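Local coordinates for protein 2-hydroxyisobutanoyl-CoA mutase large subunit (Aquincola tertiaricarbonis, PDB 4R3U) that works with a small cobalamin-binding partner subunit to interconvert 2-hydroxyisobutyryl-CoA and (S)-3-hydroxybutyryl-CoA by rearranging the carbon skeleton, at residues A523-L528 and G554-K559; S182-L187 and N538-T543. All coordinates share one frame; numbering follows the deposited sequence.

Contact 1: residues A523-L528 and G554-K559; sequences AMLDQL and GDIVEK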
loop_
_atom_site.group_PDB
_atom_site.type_symbol
_atom_site.label_atom_id
_atom_site.label_comp_id
_atom_site.label_asym_id
_atom_site.label_seq_id
_atom_site.Cartn_x
_atom_site.Cartn_y
_atom_site.Cartn_z
ATOM N N ALA A 523 -44.872 -26.233 21.740
ATOM C CA ALA A 523 -45.872 -25.274 22.232
ATOM C C ALA A 523 -45.390 -23.829 22.008
ATOM O O ALA A 523 -46.170 -22.979 21.570
ATOM C CB ALA A 523 -46.130 -25.511 23.709
ATOM N N MET A 524 -44.086 -23.568 22.274
ATOM C CA MET A 524 -43.461 -22.266 22.106
ATOM C C MET A 524 -43.398 -21.890 20.615
ATOM O O MET A 524 -43.461 -20.702 20.297
ATOM C CB MET A 524 -42.056 -22.271 22.707
ATOM C CG MET A 524 -41.997 -22.003 24.189
ATOM S SD MET A 524 -40.271 -21.968 24.773
ATOM C CE MET A 524 -40.511 -21.355 26.417
ATOM N N LEU A 525 -43.276 -22.891 19.708
ATOM C CA LEU A 525 -43.281 -22.659 18.265
ATOM C C LEU A 525 -44.689 -22.224 17.823
ATOM O O LEU A 525 -44.825 -21.333 16.985
ATOM C CB LEU A 525 -42.822 -23.919 17.486
ATOM C CG LEU A 525 -41.315 -24.220 17.498
ATOM C CD1 LEU A 525 -41.030 -25.555 16.883
ATOM C CD2 LEU A 525 -40.491 -23.113 16.817
ATOM N N ASP A 526 -45.732 -22.822 18.427
ATOM C CA ASP A 526 -47.124 -22.475 18.155
ATOM C C ASP A 526 -47.405 -21.060 18.673
ATOM O O ASP A 526 -48.219 -20.344 18.086
ATOM C CB ASP A 526 -48.088 -23.475 18.809
ATOM C CG ASP A 526 -48.126 -24.884 18.243
ATOM O OD1 ASP A 526 -47.593 -25.096 17.132
ATOM O OD2 ASP A 526 -48.750 -25.765 18.889
ATOM N N GLN A 527 -46.732 -20.660 19.774
ATOM C CA GLN A 527 -46.860 -19.313 20.324
ATOM C C GLN A 527 -46.175 -18.339 19.356
ATOM O O GLN A 527 -46.688 -17.250 19.132
ATOM C CB GLN A 527 -46.214 -19.204 21.707
ATOM C CG GLN A 527 -46.967 -19.830 22.858
ATOM C CD GLN A 527 -46.039 -20.049 24.030
ATOM O OE1 GLN A 527 -45.819 -21.180 24.472
ATOM N NE2 GLN A 527 -45.432 -18.979 24.537
ATOM N N LEU A 528 -45.035 -18.732 18.775
ATOM C CA LEU A 528 -44.303 -17.901 17.813
ATOM C C LEU A 528 -45.133 -17.524 16.561
ATOM O O LEU A 528 -45.097 -16.367 16.138
ATOM C CB LEU A 528 -42.947 -18.517 17.447
ATOM C CG LEU A 528 -41.959 -17.580 16.780
ATOM C CD1 LEU A 528 -41.328 -16.609 17.802
ATOM C CD2 LEU A 528 -40.916 -18.376 16.038
ATOM N N GLY A 554 -33.633 -24.204 12.238
ATOM C CA GLY A 554 -34.546 -24.923 11.358
ATOM C C GLY A 554 -35.932 -25.076 11.942
ATOM O O GLY A 554 -36.911 -24.869 11.227
ATOM N N ASP A 555 -36.032 -25.398 13.248
ATOM C CA ASP A 555 -37.336 -25.532 13.942
ATOM C C ASP A 555 -38.131 -24.221 13.809
ATOM O O ASP A 555 -39.289 -24.243 13.382
ATOM C CB ASP A 555 -37.153 -25.841 15.449
ATOM C CG ASP A 555 -36.584 -27.191 15.840
ATOM O OD1 ASP A 555 -36.884 -28.188 15.155
ATOM O OD2 ASP A 555 -35.899 -27.263 16.872
ATOM N N ILE A 556 -37.460 -23.086 14.140
ATOM C CA ILE A 556 -37.957 -21.709 14.116
ATOM C C ILE A 556 -38.292 -21.263 12.697
ATOM O O ILE A 556 -39.418 -20.796 12.461
ATOM C CB ILE A 556 -36.991 -20.730 14.875
ATOM C CG1 ILE A 556 -36.775 -21.191 16.359
ATOM C CG2 ILE A 556 -37.507 -19.288 14.839
ATOM C CD1 ILE A 556 -35.529 -20.617 17.062
ATOM N N VAL A 557 -37.319 -21.410 11.760
ATOM C CA VAL A 557 -37.437 -21.043 10.340
ATOM C C VAL A 557 -38.582 -21.789 9.637
ATOM O O VAL A 557 -39.408 -21.147 8.969
ATOM C CB VAL A 557 -36.080 -21.152 9.586
ATOM C CG1 VAL A 557 -36.256 -21.267 8.068
ATOM C CG2 VAL A 557 -35.149 -19.994 9.948
ATOM N N GLU A 558 -38.633 -23.137 9.792
ATOM C CA GLU A 558 -39.660 -23.975 9.148
ATOM C C GLU A 558 -41.048 -23.681 9.611
ATOM O O GLU A 558 -41.947 -23.589 8.773
ATOM C CB GLU A 558 -39.344 -25.463 9.251
ATOM C CG GLU A 558 -38.147 -25.875 8.413
ATOM C CD GLU A 558 -38.169 -25.482 6.947
ATOM O OE1 GLU A 558 -39.096 -25.915 6.221
ATOM O OE2 GLU A 558 -37.236 -24.757 6.523
ATOM N N LYS A 559 -41.233 -23.500 10.941
ATOM C CA LYS A 559 -42.525 -23.168 11.545
ATOM C C LYS A 559 -43.116 -21.888 10.906
ATOM O O LYS A 559 -44.294 -21.865 10.549
ATOM C CB LYS A 559 -42.367 -23.009 13.070
ATOM C CG LYS A 559 -43.675 -22.921 13.820
ATOM C CD LYS A 559 -44.363 -24.269 13.871
ATOM C CE LYS A 559 -45.699 -24.223 14.558
ATOM N NZ LYS A 559 -46.291 -25.585 14.663
#
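Leu525 and Lys559 join two helices near the C-terminal end of the chain, 518-532 and 553-564, in a helix-helix packing; the axes of segments 523-528 and 554-559 come within 10.1 Å and cross at -41°. Leu525 fills the middle. Its CD2 lies 3.8 Å from Asp555 O and also meets CA of Ile556, while CD1 faces CB of Asp555; a branched, apolar leucine suits this place because its two methyls can spread over the backbone and CB atoms of the opposing turn. One turn on, Leu528 CD2 meets Ile556 CG2 at 3.7 Å, the two side chains crossing at about a right angle. CG of Lys559, anti to the backbone N (chi1 -169°), is set 3.9 Å from Leu525 CB and 3.7 Å from Leu525 O. The bend at chi2 (73°) brings CD against the same CB, and the extended remainder carries Lys559 NZ to Asp526 OD1, a salt bridge of 2.8 Å that meets the oxygen nearly along its C-O bond. An alanine in place of Lys559 would probably cost Asp526 this ion pair and uncover the Leu525 CB that CG and CD now overlie. The carboxylate of Asp555 turns to other partners, forming a salt bridge with Arg516 and accepting from Thr552 N at the start of its helix. The chemistry is therefore graded: methyl groups pack on the buried side, and a lysine, greasy along its chain and charged at its tip, carries the interface out to an ion pair with exposed Asp526.

Contact 2: residues S182-L187 and N538-T543; sequences SAWILL and NLMPLT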
loop_
_atom_site.group_PDB
_atom_site.type_symbol
_atom_site.label_atom_id
_atom_site.label_comp_id
_atom_site.label_asym_id
_atom_site.label_seq_id
_atom_site.Cartn_x
_atom_site.Cartn_y
_atom_site.Cartn_z
ATOM N N SER A 182 -31.787 -15.010 8.866
ATOM C CA SER A 182 -31.891 -15.726 10.142
ATOM C C SER A 182 -31.111 -14.980 11.253
ATOM O O SER A 182 -30.774 -15.571 12.290
ATOM C CB SER A 182 -31.403 -17.161 9.990
ATOM O OG SER A 182 -30.074 -17.181 9.495
ATOM N N ALA A 183 -30.871 -13.660 11.043
ATOM C CA ALA A 183 -30.181 -12.794 11.993
ATOM C C ALA A 183 -30.851 -12.743 13.356
ATOM O O ALA A 183 -30.139 -12.697 14.373
ATOM C CB ALA A 183 -30.055 -11.388 11.434
ATOM N N TRP A 184 -32.214 -12.733 13.391
ATOM C CA TRP A 184 -32.952 -12.631 14.647
ATOM C C TRP A 184 -32.717 -13.819 15.571
ATOM O O TRP A 184 -32.625 -13.638 16.789
ATOM C CB TRP A 184 -34.432 -12.287 14.415
ATOM C CG TRP A 184 -35.422 -13.427 14.445
ATOM C CD1 TRP A 184 -36.253 -13.761 15.477
ATOM C CD2 TRP A 184 -35.744 -14.316 13.365
ATOM N NE1 TRP A 184 -37.074 -14.804 15.109
ATOM C CE2 TRP A 184 -36.779 -15.171 13.819
ATOM C CE3 TRP A 184 -35.245 -14.495 12.060
ATOM C CZ2 TRP A 184 -37.339 -16.174 13.001
ATOM C CZ3 TRP A 184 -35.775 -15.508 11.267
ATOM C CH2 TRP A 184 -36.822 -16.319 11.726
ATOM N N ILE A 185 -32.572 -15.020 14.975
ATOM C CA ILE A 185 -32.304 -16.287 15.671
ATOM C C ILE A 185 -30.904 -16.211 16.314
ATOM O O ILE A 185 -30.749 -16.525 17.486
ATOM C CB ILE A 185 -32.495 -17.495 14.694
ATOM C CG1 ILE A 185 -33.983 -17.690 14.372
ATOM C CG2 ILE A 185 -31.850 -18.789 15.237
ATOM C CD1 ILE A 185 -34.230 -18.457 13.213
ATOM N N LEU A 186 -29.912 -15.738 15.559
ATOM C CA LEU A 186 -28.555 -15.572 16.083
ATOM C C LEU A 186 -28.444 -14.502 17.151
ATOM O O LEU A 186 -27.712 -14.703 18.119
ATOM C CB LEU A 186 -27.529 -15.418 14.965
ATOM C CG LEU A 186 -26.869 -16.725 14.624
ATOM C CD1 LEU A 186 -27.766 -17.605 13.820
ATOM C CD2 LEU A 186 -25.651 -16.505 13.883
ATOM N N LEU A 187 -29.237 -13.413 17.025
ATOM C CA LEU A 187 -29.310 -12.374 18.045
ATOM C C LEU A 187 -29.972 -12.932 19.335
ATOM O O LEU A 187 -29.527 -12.613 20.443
ATOM C CB LEU A 187 -30.056 -11.123 17.529
ATOM C CG LEU A 187 -30.206 -9.950 18.523
ATOM C CD1 LEU A 187 -28.843 -9.458 19.087
ATOM C CD2 LEU A 187 -31.027 -8.836 17.930
ATOM N N ASN A 538 -43.417 -8.006 18.821
ATOM C CA ASN A 538 -42.002 -8.264 18.539
ATOM C C ASN A 538 -41.685 -9.772 18.684
ATOM O O ASN A 538 -42.113 -10.415 19.653
ATOM C CB ASN A 538 -41.092 -7.400 19.412
ATOM C CG ASN A 538 -39.659 -7.299 18.923
ATOM O OD1 ASN A 538 -38.967 -8.299 18.728
ATOM N ND2 ASN A 538 -39.163 -6.091 18.741
ATOM N N LEU A 539 -40.951 -10.330 17.699
ATOM C CA LEU A 539 -40.581 -11.749 17.639
ATOM C C LEU A 539 -39.436 -12.120 18.557
ATOM O O LEU A 539 -39.273 -13.295 18.872
ATOM C CB LEU A 539 -40.212 -12.155 16.202
ATOM C CG LEU A 539 -41.357 -12.277 15.203
ATOM C CD1 LEU A 539 -40.824 -12.381 13.801
ATOM C CD2 LEU A 539 -42.222 -13.462 15.497
ATOM N N MET A 540 -38.625 -11.132 18.955
ATOM C CA MET A 540 -37.429 -11.338 19.777
ATOM C C MET A 540 -37.586 -12.046 21.122
ATOM O O MET A 540 -36.899 -13.052 21.312
ATOM C CB MET A 540 -36.564 -10.079 19.871
ATOM C CG MET A 540 -35.851 -9.740 18.565
ATOM S SD MET A 540 -34.757 -11.039 17.956
ATOM C CE MET A 540 -33.639 -11.240 19.354
ATOM N N PRO A 541 -38.463 -11.585 22.053
ATOM C CA PRO A 541 -38.582 -12.273 23.357
ATOM C C PRO A 541 -38.804 -13.783 23.317
ATOM O O PRO A 541 -38.136 -14.512 24.053
ATOM C CB PRO A 541 -39.742 -11.546 24.036
ATOM C CG PRO A 541 -39.766 -10.226 23.418
ATOM C CD PRO A 541 -39.358 -10.405 22.002
ATOM N N LEU A 542 -39.729 -14.246 22.460
ATOM C CA LEU A 542 -40.058 -15.664 22.333
ATOM C C LEU A 542 -38.992 -16.481 21.634
ATOM O O LEU A 542 -38.842 -17.649 21.982
ATOM C CB LEU A 542 -41.449 -15.863 21.704
ATOM C CG LEU A 542 -42.130 -17.212 21.860
ATOM C CD1 LEU A 542 -42.100 -17.699 23.289
ATOM C CD2 LEU A 542 -43.527 -17.111 21.403
ATOM N N THR A 543 -38.262 -15.888 20.654
ATOM C CA THR A 543 -37.155 -16.551 19.955
ATOM C C THR A 543 -36.010 -16.781 20.982
ATOM O O THR A 543 -35.352 -17.827 20.922
ATOM C CB THR A 543 -36.691 -15.769 18.717
ATOM O OG1 THR A 543 -37.810 -15.362 17.939
ATOM C CG2 THR A 543 -35.745 -16.577 17.832
#
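Trp184 and Thr543 supply the polar link between helix 183-196 and the start of helix 540-549. Trp184 NE1 donates a weak hydrogen bond to Thr543 OG1, 3.0 Å long and bent to 128° at the hydrogen. Thr543 OG1 in turn donates to Leu539 O at 2.7 Å, from above the carbonyl plane, so a threonine here joins the indole N-H to the backbone leading into its helix. Asn538 OD1 caps the same entry, accepting from Met540 N at 2.9 Å.

The sulfur contact is a Met-aromatic one, with Met540 SD in the plane of the indole at its edge, 5.0 Å from the centroid of the five-membered ring. The bend at chi3 (-58°) turns CE toward Leu187, so this flexible residue serves indole edge and leucine alike.

Apolar contacts fill the rest. Met540 CE touches Leu187 CG at 3.8 Å, Thr543 CG2 meets Ile185 CG1 at 4.0 Å, and Leu539 CB approaches the indole obliquely. Ile185 CG1 covers one indole face over its centre.

Leu187 also lies close to Val208, a substrate-binding residue in strand 206-208 of the barrel sheet, while Trp184 packs against Ile232 and Ile236 of helix 226-243 and Leu560 of helix 553-564.

In the fold
Of three consecutive C-terminal helices, 540-549 and 553-564 pack on helix 183-196 of the barrel domain, while 518-532 packs on those two; the two contacts are different faces of that one cluster, their centres about 11 Å apart. Contact 1 joins the first and third of these helices and is partly buried, so it can pair apolar packing with an ion pair at its margin. Contact 2 sets the middle helix against helix 183-196, nearer the centre of the chain; every touching residue is buried, and its polarity is confined to uncharged groups. Direct packing unites them: Ile556 CG2 rests 3.6 Å from Trp184 CZ2, and Leu542 CD2 lies 3.4 Å from Gln527 CB.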